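Local coordinates for protein inactive glucansucrase (Lactobacillus reuteri, PDB 5JBD) that is an inactive member of glycosyl hydrolase family 70, a large multidomain protein built round a TIM barrel and carrying a bound calcium ion, at residues A[218-223]-A[235-239]; A[282-288]-A[749-753]; A[317-323]-A[338-343]. All blocks are in the same frame, centred on the assembly; numbering follows the deposited sequence.

Contact 1. Residues A[218-223]-A[235-239]; sequences LMNRTI and SPELL. With CA (calcium ion), chain C.
Glu237 and Asn220 hold the two arms of this loop together by a reciprocal pair of bonds. In each, a backbone N of one residue donates to a side-chain oxygen of the other: Glu237 N to Asn220 OD1 at 3.0 Å, and Asn220 N to Glu237 OE1. The glutamate can be followed outward from its CB, which sits 3.4 Å from Asn220 OD1. On its CG the methyl CE of Met219 presses at 3.6 Å. The Met219 and Glu237 side chains cross at about a right angle, and the same CE also rests on Leu238. The chain then bends at chi2 (61°), which turns OE2 toward the ion that the residue's own carbonyl O also binds. There its two oxygens part ways. OE1 accepts Asn220 N at 2.9 Å with its anti lone pair, the bond fairly straight at 156°. OE1 also accepts a hydrogen bond from water 1, at 2.7 Å; the same water donates to Leu218 O and accepts from Arg221 N. OE2 binds calcium at 2.3 Å.

Both segments belong to the long loop between strands 193-197 and 242-244, and Arg221 is the centre of an inverse gamma turn in it. The calcium site also takes in Asp243, Asn287, Asn751 and water 3. OE1, turned from the ion, ties the ligand to the loop, so Asn220 and water 1 act as its second shell and limit carboxylate rotation. Asn220 ND2 is held in turn by Arg770 O.

Further along, Thr222 OG1 donates to Ser235 O at 2.7 Å. Water 2 links that hydroxyl to Ser235 N. Ile223 CD1 lies against Ser235 CB at 3.6 Å, while Ser235 OG reaches Asp286 O.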
loop_
_atom_site.group_PDB
_atom_site.type_symbol
_atom_site.label_atom_id
_atom_site.label_comp_id
_atom_site.label_asym_id
_atom_site.label_seq_id
_atom_site.Cartn_x
_atom_site.Cartn_y
_atom_site.Cartn_z
ATOM N N LEU A 218 -10.252 -5.713 -18.007
ATOM C CA LEU A 218 -10.775 -4.367 -18.275
ATOM C C LEU A 218 -9.992 -3.451 -17.357
ATOM O O LEU A 218 -10.152 -3.513 -16.143
ATOM C CB LEU A 218 -12.272 -4.272 -17.994
ATOM C CG LEU A 218 -13.172 -5.224 -18.787
ATOM C CD1 LEU A 218 -14.642 -4.925 -18.530
ATOM C CD2 LEU A 218 -12.885 -5.204 -20.286
ATOM N N MET A 219 -9.073 -2.677 -17.923
ATOM C CA MET A 219 -8.182 -1.837 -17.115
ATOM C C MET A 219 -8.711 -0.402 -17.033
ATOM O O MET A 219 -9.378 0.067 -17.931
ATOM C CB MET A 219 -6.769 -1.835 -17.687
ATOM C CG MET A 219 -6.117 -3.209 -17.619
ATOM S SD MET A 219 -4.407 -3.166 -18.128
ATOM C CE MET A 219 -3.601 -2.329 -16.797
ATOM N N ASN A 220 -8.413 0.251 -15.924
ATOM C CA ASN A 220 -8.726 1.660 -15.702
ATOM C C ASN A 220 -10.233 1.914 -15.583
ATOM O O ASN A 220 -10.688 3.032 -15.812
ATOM C CB ASN A 220 -8.100 2.559 -16.796
ATOM C CG ASN A 220 -6.634 2.250 -17.043
ATOM O OD1 ASN A 220 -5.780 2.427 -16.175
ATOM N ND2 ASN A 220 -6.338 1.770 -18.236
ATOM N N ARG A 221 -10.999 0.908 -15.155
ATOM C CA ARG A 221 -12.426 1.074 -14.880
ATOM C C ARG A 221 -12.576 1.568 -13.451
ATOM O O ARG A 221 -13.299 0.984 -12.630
ATOM C CB ARG A 221 -13.204 -0.220 -15.125
ATOM C CG ARG A 221 -13.137 -0.744 -16.559
ATOM C CD ARG A 221 -13.617 0.282 -17.579
ATOM N NE ARG A 221 -13.889 -0.353 -18.865
ATOM C CZ ARG A 221 -15.065 -0.861 -19.262
ATOM N NH1 ARG A 221 -16.169 -0.812 -18.504
ATOM N NH2 ARG A 221 -15.141 -1.431 -20.460
ATOM N N THR A 222 -11.915 2.697 -13.208
ATOM C CA THR A 222 -11.618 3.232 -11.892
ATOM C C THR A 222 -12.455 4.477 -11.661
ATOM O O THR A 222 -12.638 5.279 -12.580
ATOM C CB THR A 222 -10.145 3.626 -11.812
ATOM O OG1 THR A 222 -9.771 4.378 -12.988
ATOM C CG2 THR A 222 -9.271 2.348 -11.729
ATOM N N ILE A 223 -12.974 4.610 -10.441
ATOM C CA ILE A 223 -13.777 5.782 -10.019
ATOM C C ILE A 223 -14.942 6.010 -11.000
ATOM O O ILE A 223 -15.680 5.040 -11.287
ATOM C CB ILE A 223 -12.900 7.047 -9.760
ATOM C CG1 ILE A 223 -11.556 6.689 -9.137
ATOM C CG2 ILE A 223 -13.628 8.003 -8.823
ATOM C CD1 ILE A 223 -10.702 7.891 -8.785
ATOM N N SER A 235 -7.686 7.941 -13.230
ATOM C CA SER A 235 -7.027 7.217 -12.135
ATOM C C SER A 235 -6.457 5.883 -12.651
ATOM O O SER A 235 -7.187 5.114 -13.274
ATOM C CB SER A 235 -7.996 6.968 -10.979
ATOM O OG SER A 235 -7.276 6.625 -9.813
ATOM N N PRO A 236 -5.161 5.609 -12.400
ATOM C CA PRO A 236 -4.497 4.469 -13.066
ATOM C C PRO A 236 -4.817 3.096 -12.488
ATOM O O PRO A 236 -5.059 2.951 -11.280
ATOM C CB PRO A 236 -3.004 4.779 -12.877
ATOM C CG PRO A 236 -2.949 5.542 -11.593
ATOM C CD PRO A 236 -4.201 6.380 -11.576
ATOM N N GLU A 237 -4.792 2.090 -13.357
ATOM C CA GLU A 237 -4.980 0.702 -12.939
ATOM C C GLU A 237 -3.790 0.190 -12.123
ATOM O O GLU A 237 -3.979 -0.580 -11.166
ATOM C CB GLU A 237 -5.168 -0.205 -14.159
ATOM C CG GLU A 237 -5.477 -1.678 -13.825
ATOM C CD GLU A 237 -6.753 -1.827 -13.033
ATOM O OE1 GLU A 237 -7.796 -1.387 -13.567
ATOM O OE2 GLU A 237 -6.713 -2.318 -11.876
ATOM N N LEU A 238 -2.581 0.603 -12.504
ATOM C CA LEU A 238 -1.344 -0.009 -11.977
ATOM C C LEU A 238 -0.610 0.872 -10.968
ATOM O O LEU A 238 -0.432 2.081 -11.193
ATOM C CB LEU A 238 -0.411 -0.351 -13.139
ATOM C CG LEU A 238 -1.015 -1.213 -14.256
ATOM C CD1 LEU A 238 -0.019 -1.434 -15.387
ATOM C CD2 LEU A 238 -1.509 -2.553 -13.733
ATOM N N LEU A 239 -0.206 0.258 -9.854
ATOM C CA LEU A 239 0.640 0.881 -8.830
ATOM C C LEU A 239 1.983 0.152 -8.723
ATOM O O LEU A 239 3.015 0.673 -9.166
ATOM C CB LEU A 239 -0.065 0.869 -7.466
ATOM C CG LEU A 239 -1.356 1.681 -7.353
ATOM C CD1 LEU A 239 -1.984 1.472 -5.978
ATOM C CD2 LEU A 239 -1.090 3.164 -7.628
HETATM CA CA CA C . -5.174 -2.292 -10.155
HETATM O O HOH W 1 -10.425 -1.747 -13.913
HETATM O O HOH W 2 -10.419 6.974 -13.674
HETATM O O HOH W 3 -6.077 -4.323 -9.227
#

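Contact 2. Residues A[282-288]-A[749-753]; sequences VDAADNI and VMNQM. With CA (calcium ion), chain C; GOL (glycerol), chain H.
The backbones of Asp283 and Val749 approach to 5.2 Å between CA atoms, where segment 282-288 runs through a type II turn (Val282 to Ala285) and a type I turn (Ala284 to Asn287). Both segments follow neighbouring parallel strands of the TIM barrel, 279-282 and 743-748; the second goes on into strand 752-753 of the antiparallel sheet. The segments meet through packing, waters and the shared metal. Asn287 O and Asn751 OD1 lie 3.0 Å apart because both bind calcium, along with Glu237 and Asp243. The Asn751 amide extends away from its backbone N (chi1 -179°), and OD1 reaches the ion at 2.3 Å. Ile288 CG2 packs on Asn751 CA at 3.7 Å, Ala284 CB lies against Asn751 CB, and Asp283 OD2 touches Val749 CG1 at 3.6 Å. Water 5 accepts from Met750 N and water 4 from Asn751 N; both lie within reach of Asp283 O.

Asp283 also meets glycerol, probably from the crystallisation liquor. Its OD2 accepts glycerol O3 at 2.6 Å, and OD1 is in a salt bridge with Arg281. Gln752 NE2 donates to the same O3 and to Tyr707 O. Asn751 ND2 donates to Gln752 OE1 at 2.8 Å, nearly straight (170°) and within both amide planes.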
loop_
_atom_site.group_PDB
_atom_site.type_symbol
_atom_site.label_atom_id
_atom_site.label_comp_id
_atom_site.label_asym_id
_atom_site.label_seq_id
_atom_site.Cartn_x
_atom_site.Cartn_y
_atom_site.Cartn_z
ATOM N N VAL A 282 -10.506 0.430 2.770
ATOM C CA VAL A 282 -10.300 -0.139 1.441
ATOM C C VAL A 282 -9.065 0.466 0.764
ATOM O O VAL A 282 -9.078 1.626 0.320
ATOM C CB VAL A 282 -11.551 0.010 0.559
ATOM C CG1 VAL A 282 -11.334 -0.673 -0.784
ATOM C CG2 VAL A 282 -12.770 -0.577 1.269
ATOM N N ASP A 283 -7.989 -0.323 0.714
ATOM C CA ASP A 283 -6.723 0.123 0.133
ATOM C C ASP A 283 -6.833 0.307 -1.371
ATOM O O ASP A 283 -7.458 -0.516 -2.064
ATOM C CB ASP A 283 -5.632 -0.914 0.412
ATOM C CG ASP A 283 -4.258 -0.470 -0.074
ATOM O OD1 ASP A 283 -3.741 0.560 0.423
ATOM O OD2 ASP A 283 -3.710 -1.162 -0.946
ATOM N N ALA A 284 -6.253 1.389 -1.884
ATOM C CA ALA A 284 -6.146 1.616 -3.343
ATOM C C ALA A 284 -7.498 1.601 -4.061
ATOM O O ALA A 284 -7.648 1.070 -5.174
ATOM C CB ALA A 284 -5.184 0.585 -3.958
ATOM N N ALA A 285 -8.504 2.180 -3.414
ATOM C CA ALA A 285 -9.871 2.183 -3.968
ATOM C C ALA A 285 -9.988 2.929 -5.293
ATOM O O ALA A 285 -10.948 2.682 -6.022
ATOM C CB ALA A 285 -10.858 2.749 -2.972
ATOM N N ASP A 286 -9.011 3.784 -5.624
ATOM C CA ASP A 286 -8.972 4.450 -6.928
ATOM C C ASP A 286 -8.269 3.650 -8.026
ATOM O O ASP A 286 -8.208 4.111 -9.163
ATOM C CB ASP A 286 -8.286 5.844 -6.865
ATOM C CG ASP A 286 -8.896 6.799 -5.806
ATOM O OD1 ASP A 286 -10.026 6.563 -5.340
ATOM O OD2 ASP A 286 -8.213 7.804 -5.475
ATOM N N ASN A 287 -7.709 2.483 -7.699
ATOM C CA ASN A 287 -6.842 1.763 -8.634
ATOM C C ASN A 287 -7.326 0.338 -8.934
ATOM O O ASN A 287 -6.570 -0.471 -9.447
ATOM C CB ASN A 287 -5.426 1.732 -8.066
ATOM C CG ASN A 287 -4.972 3.093 -7.571
ATOM O OD1 ASN A 287 -4.864 3.292 -6.372
ATOM N ND2 ASN A 287 -4.736 4.040 -8.486
ATOM N N ILE A 288 -8.591 0.075 -8.617
ATOM C CA ILE A 288 -9.225 -1.220 -8.806
ATOM C C ILE A 288 -10.564 -0.987 -9.514
ATOM O O ILE A 288 -11.190 0.044 -9.311
ATOM C CB ILE A 288 -9.426 -1.958 -7.461
ATOM C CG1 ILE A 288 -10.324 -1.156 -6.496
ATOM C CG2 ILE A 288 -8.079 -2.244 -6.809
ATOM C CD1 ILE A 288 -10.370 -1.693 -5.072
ATOM N N VAL A 749 -6.959 -5.391 0.855
ATOM C CA VAL A 749 -5.990 -5.025 -0.182
ATOM C C VAL A 749 -6.238 -5.834 -1.451
ATOM O O VAL A 749 -5.612 -6.878 -1.659
ATOM C CB VAL A 749 -4.547 -5.256 0.306
ATOM C CG1 VAL A 749 -3.524 -4.775 -0.729
ATOM C CG2 VAL A 749 -4.333 -4.549 1.639
ATOM N N MET A 750 -7.152 -5.339 -2.296
ATOM C CA MET A 750 -7.527 -6.021 -3.549
ATOM C C MET A 750 -6.655 -5.670 -4.751
ATOM O O MET A 750 -6.768 -6.330 -5.784
ATOM C CB MET A 750 -9.002 -5.766 -3.896
ATOM C CG MET A 750 -9.985 -6.470 -2.967
ATOM S SD MET A 750 -11.737 -6.102 -3.268
ATOM C CE MET A 750 -11.912 -4.564 -2.337
ATOM N N ASN A 751 -5.780 -4.671 -4.647
ATOM C CA ASN A 751 -5.112 -4.188 -5.848
ATOM C C ASN A 751 -4.015 -5.119 -6.341
ATOM O O ASN A 751 -3.934 -5.358 -7.546
ATOM C CB ASN A 751 -4.520 -2.805 -5.686
ATOM C CG ASN A 751 -3.851 -2.317 -6.964
ATOM O OD1 ASN A 751 -4.511 -2.077 -7.992
ATOM N ND2 ASN A 751 -2.530 -2.194 -6.919
ATOM N N GLN A 752 -3.151 -5.563 -5.424
ATOM C CA GLN A 752 -1.971 -6.355 -5.796
ATOM C C GLN A 752 -1.577 -7.412 -4.771
ATOM O O GLN A 752 -1.899 -7.295 -3.592
ATOM C CB GLN A 752 -0.747 -5.459 -6.040
ATOM C CG GLN A 752 0.013 -5.015 -4.783
ATOM C CD GLN A 752 -0.696 -3.923 -3.980
ATOM O OE1 GLN A 752 -1.316 -3.032 -4.545
ATOM N NE2 GLN A 752 -0.584 -3.987 -2.660
ATOM N N MET A 753 -0.861 -8.421 -5.267
ATOM C CA MET A 753 -0.086 -9.344 -4.437
ATOM C C MET A 753 1.373 -9.245 -4.873
ATOM O O MET A 753 1.665 -8.870 -6.017
ATOM C CB MET A 753 -0.632 -10.768 -4.580
ATOM C CG MET A 753 -2.083 -10.904 -4.117
ATOM S SD MET A 753 -2.686 -12.608 -4.038
ATOM C CE MET A 753 -1.736 -13.236 -2.667
HETATM CA CA CA C . -5.174 -2.292 -10.155
HETATM C C1 GOL H . -0.642 1.884 -2.025
HETATM O O1 GOL H . -2.041 1.832 -1.680
HETATM C C2 GOL H . 0.168 0.801 -1.306
HETATM O O2 GOL H . -0.263 0.697 0.062
HETATM C C3 GOL H . 0.020 -0.551 -2.004
HETATM O O3 GOL H . -1.150 -1.230 -1.523
HETATM O O HOH W 4 -5.618 -2.647 -2.542
HETATM O O HOH W 5 -8.697 -3.086 -1.618
HETATM O O HOH W 3 -6.077 -4.323 -9.227
#

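Contact 3. Residues A[317-323]-A[338-343]; sequences LSYNEGY and QLYMDS
Tyr319 and Leu339 pair in a single parallel beta bridge, their CA atoms 4.3 Å apart. Two backbone hydrogen bonds frame it: Leu339 N gives to Ser318 O, and Asn320 N to Leu339 O. The strands 319-320 and 340-341, with helix 326-333 between them, form a beta-alpha-beta unit. They are also the outermost strands of the eight-stranded parallel sheet, so this pairing closes the TIM barrel.

One direct bond joins side chains. Asn320 ND2 donates to Gln338 OE1 at 3.0 Å, with the amide planes 32° apart. Gln338 NE2 turns to Leu293 O. Two waters fill in further on. Water 6 links Asn320 O to Met341 N. Water 7 joins Gly322 O, Met341 O, Ser343 OG and Tyr340 OH.

Apolar packing lies at both ends, Leu317 and Tyr319 on Leu339, and Met341 on Tyr323. Tyr319 CB meets Leu339 CB at 3.8 Å, and Leu317 CD1 meets Leu339 CD1. The bend of Met341 at chi3 (100°) sets CE over one face of the Tyr323 ring, offset toward the rim near CZ. This CH-pi contact is 3.7 Å from CE to the ring centroid, and the sulfur stands farther above the same ring as a Met-aromatic contact. Tyr323 OH is anchored by Gln394 and Asn391.

Two backbone bonds, one amide bond and two waters thus carry the polar part. Asn320 OD1 has no partner in the model and lies 3.3 Å from Gln338 CB. This buried side-chain amide oxygen probably carries a desolvation cost.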
loop_
_atom_site.group_PDB
_atom_site.type_symbol
_atom_site.label_atom_id
_atom_site.label_comp_id
_atom_site.label_asym_id
_atom_site.label_seq_id
_atom_site.Cartn_x
_atom_site.Cartn_y
_atom_site.Cartn_z
ATOM N N LEU A 317 -18.780 0.592 9.857
ATOM C CA LEU A 317 -18.116 1.705 9.190
ATOM C C LEU A 317 -17.072 1.198 8.232
ATOM O O LEU A 317 -16.218 0.408 8.623
ATOM C CB LEU A 317 -17.447 2.625 10.223
ATOM C CG LEU A 317 -17.004 4.002 9.718
ATOM C CD1 LEU A 317 -18.202 4.852 9.286
ATOM C CD2 LEU A 317 -16.176 4.717 10.787
ATOM N N SER A 318 -17.155 1.635 6.978
ATOM C CA SER A 318 -16.149 1.334 5.975
ATOM C C SER A 318 -15.750 2.610 5.233
ATOM O O SER A 318 -16.576 3.508 5.031
ATOM C CB SER A 318 -16.657 0.243 5.011
ATOM O OG SER A 318 -16.906 -0.981 5.716
ATOM N N TYR A 319 -14.487 2.682 4.822
ATOM C CA TYR A 319 -13.907 3.921 4.301
ATOM C C TYR A 319 -12.817 3.640 3.279
ATOM O O TYR A 319 -11.959 2.751 3.504
ATOM C CB TYR A 319 -13.389 4.822 5.445
ATOM C CG TYR A 319 -12.751 4.135 6.654
ATOM C CD1 TYR A 319 -13.540 3.635 7.697
ATOM C CD2 TYR A 319 -11.362 4.071 6.804
ATOM C CE1 TYR A 319 -12.972 3.022 8.816
ATOM C CE2 TYR A 319 -10.788 3.465 7.921
ATOM C CZ TYR A 319 -11.600 2.947 8.931
ATOM O OH TYR A 319 -11.041 2.357 10.058
ATOM N N ASN A 320 -12.855 4.381 2.169
ATOM C CA ASN A 320 -12.015 4.112 0.996
ATOM C C ASN A 320 -10.827 5.027 0.943
ATOM O O ASN A 320 -10.992 6.235 1.013
ATOM C CB ASN A 320 -12.815 4.296 -0.305
ATOM C CG ASN A 320 -13.904 3.254 -0.486
ATOM O OD1 ASN A 320 -13.981 2.289 0.267
ATOM N ND2 ASN A 320 -14.776 3.467 -1.472
ATOM N N GLU A 321 -9.630 4.457 0.771
ATOM C CA GLU A 321 -8.423 5.258 0.615
ATOM C C GLU A 321 -8.334 5.754 -0.806
ATOM O O GLU A 321 -8.351 4.967 -1.736
ATOM C CB GLU A 321 -7.163 4.462 0.909
ATOM C CG GLU A 321 -5.870 5.281 0.771
ATOM C CD GLU A 321 -4.766 4.609 -0.017
ATOM O OE1 GLU A 321 -4.962 3.511 -0.585
ATOM O OE2 GLU A 321 -3.672 5.177 -0.064
ATOM N N GLY A 322 -8.197 7.065 -0.967
ATOM C CA GLY A 322 -7.939 7.634 -2.286
ATOM C C GLY A 322 -7.618 9.113 -2.262
ATOM O O GLY A 322 -8.014 9.816 -1.345
ATOM N N TYR A 323 -6.896 9.559 -3.288
ATOM C CA TYR A 323 -6.402 10.925 -3.426
ATOM C C TYR A 323 -7.042 11.645 -4.644
ATOM O O TYR A 323 -6.603 12.734 -5.027
ATOM C CB TYR A 323 -4.862 10.907 -3.517
ATOM C CG TYR A 323 -4.197 10.479 -2.211
ATOM C CD1 TYR A 323 -3.959 9.135 -1.931
ATOM C CD2 TYR A 323 -3.823 11.417 -1.246
ATOM C CE1 TYR A 323 -3.356 8.741 -0.731
ATOM C CE2 TYR A 323 -3.222 11.030 -0.045
ATOM C CZ TYR A 323 -3.003 9.688 0.211
ATOM O OH TYR A 323 -2.419 9.297 1.407
ATOM N N GLN A 338 -19.378 3.466 1.108
ATOM C CA GLN A 338 -18.190 3.716 1.956
ATOM C C GLN A 338 -17.949 5.215 2.078
ATOM O O GLN A 338 -18.453 5.984 1.266
ATOM C CB GLN A 338 -16.952 3.080 1.329
ATOM C CG GLN A 338 -17.055 1.568 1.128
ATOM C CD GLN A 338 -17.551 1.155 -0.241
ATOM O OE1 GLN A 338 -17.296 1.832 -1.255
ATOM N NE2 GLN A 338 -18.221 -0.005 -0.293
ATOM N N LEU A 339 -17.157 5.621 3.066
ATOM C CA LEU A 339 -16.732 7.015 3.195
ATOM C C LEU A 339 -15.686 7.405 2.150
ATOM O O LEU A 339 -14.799 6.614 1.813
ATOM C CB LEU A 339 -16.144 7.296 4.572
ATOM C CG LEU A 339 -16.991 6.935 5.790
ATOM C CD1 LEU A 339 -16.300 7.429 7.055
ATOM C CD2 LEU A 339 -18.390 7.512 5.664
ATOM N N TYR A 340 -15.817 8.628 1.655
ATOM C CA TYR A 340 -14.842 9.274 0.765
ATOM C C TYR A 340 -13.654 9.816 1.588
ATOM O O TYR A 340 -13.867 10.427 2.636
ATOM C CB TYR A 340 -15.532 10.441 -0.018
ATOM C CG TYR A 340 -14.546 11.396 -0.626
ATOM C CD1 TYR A 340 -13.803 11.026 -1.733
ATOM C CD2 TYR A 340 -14.329 12.671 -0.084
ATOM C CE1 TYR A 340 -12.846 11.872 -2.274
ATOM C CE2 TYR A 340 -13.390 13.536 -0.634
ATOM C CZ TYR A 340 -12.637 13.122 -1.721
ATOM O OH TYR A 340 -11.672 13.947 -2.268
ATOM N N MET A 341 -12.415 9.641 1.117
ATOM C CA MET A 341 -11.238 10.213 1.825
ATOM C C MET A 341 -10.982 11.655 1.386
ATOM O O MET A 341 -10.633 11.911 0.231
ATOM C CB MET A 341 -9.969 9.372 1.595
ATOM C CG MET A 341 -8.816 9.750 2.515
ATOM S SD MET A 341 -7.454 8.561 2.560
ATOM C CE MET A 341 -6.271 9.327 1.455
ATOM N N ASP A 342 -11.156 12.598 2.310
ATOM C CA ASP A 342 -10.993 14.031 2.013
ATOM C C ASP A 342 -9.512 14.436 2.030
ATOM O O ASP A 342 -9.041 15.124 2.946
ATOM C CB ASP A 342 -11.836 14.873 2.994
ATOM C CG ASP A 342 -11.861 16.356 2.651
ATOM O OD1 ASP A 342 -11.523 16.772 1.511
ATOM O OD2 ASP A 342 -12.256 17.126 3.532
ATOM N N SER A 343 -8.787 14.013 0.996
ATOM C CA SER A 343 -7.367 14.328 0.886
ATOM C C SER A 343 -7.119 15.830 0.743
ATOM O O SER A 343 -6.069 16.327 1.164
ATOM C CB SER A 343 -6.712 13.546 -0.269
ATOM O OG SER A 343 -7.169 13.952 -1.539
HETATM O O HOH W 6 -11.927 8.029 -1.334
HETATM O O HOH W 7 -9.263 12.234 -2.238
#

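In the fold
From the N terminus, contact 1 comes first and closes a loop of eleven residues within the long connection from strand 193-197 to strand 242-244. The chain then enters the barrel at strand 279-282, where contact 2 opens. Contact 3 follows and closes its own short connection, through helix 326-333. It is nested inside the 460-residue loop that contact 2 shuts when the chain returns at 749-753. None of the three cross. The shared calcium ties the loop of contact 1 to the ends of strands 279-282 and 743-748. Contact 3 joins strands 319-320 and 340-341 to close the barrel, and meets contact 2 where Glu321 bonds Ala284 N. Contacts 1 and 3 do not touch.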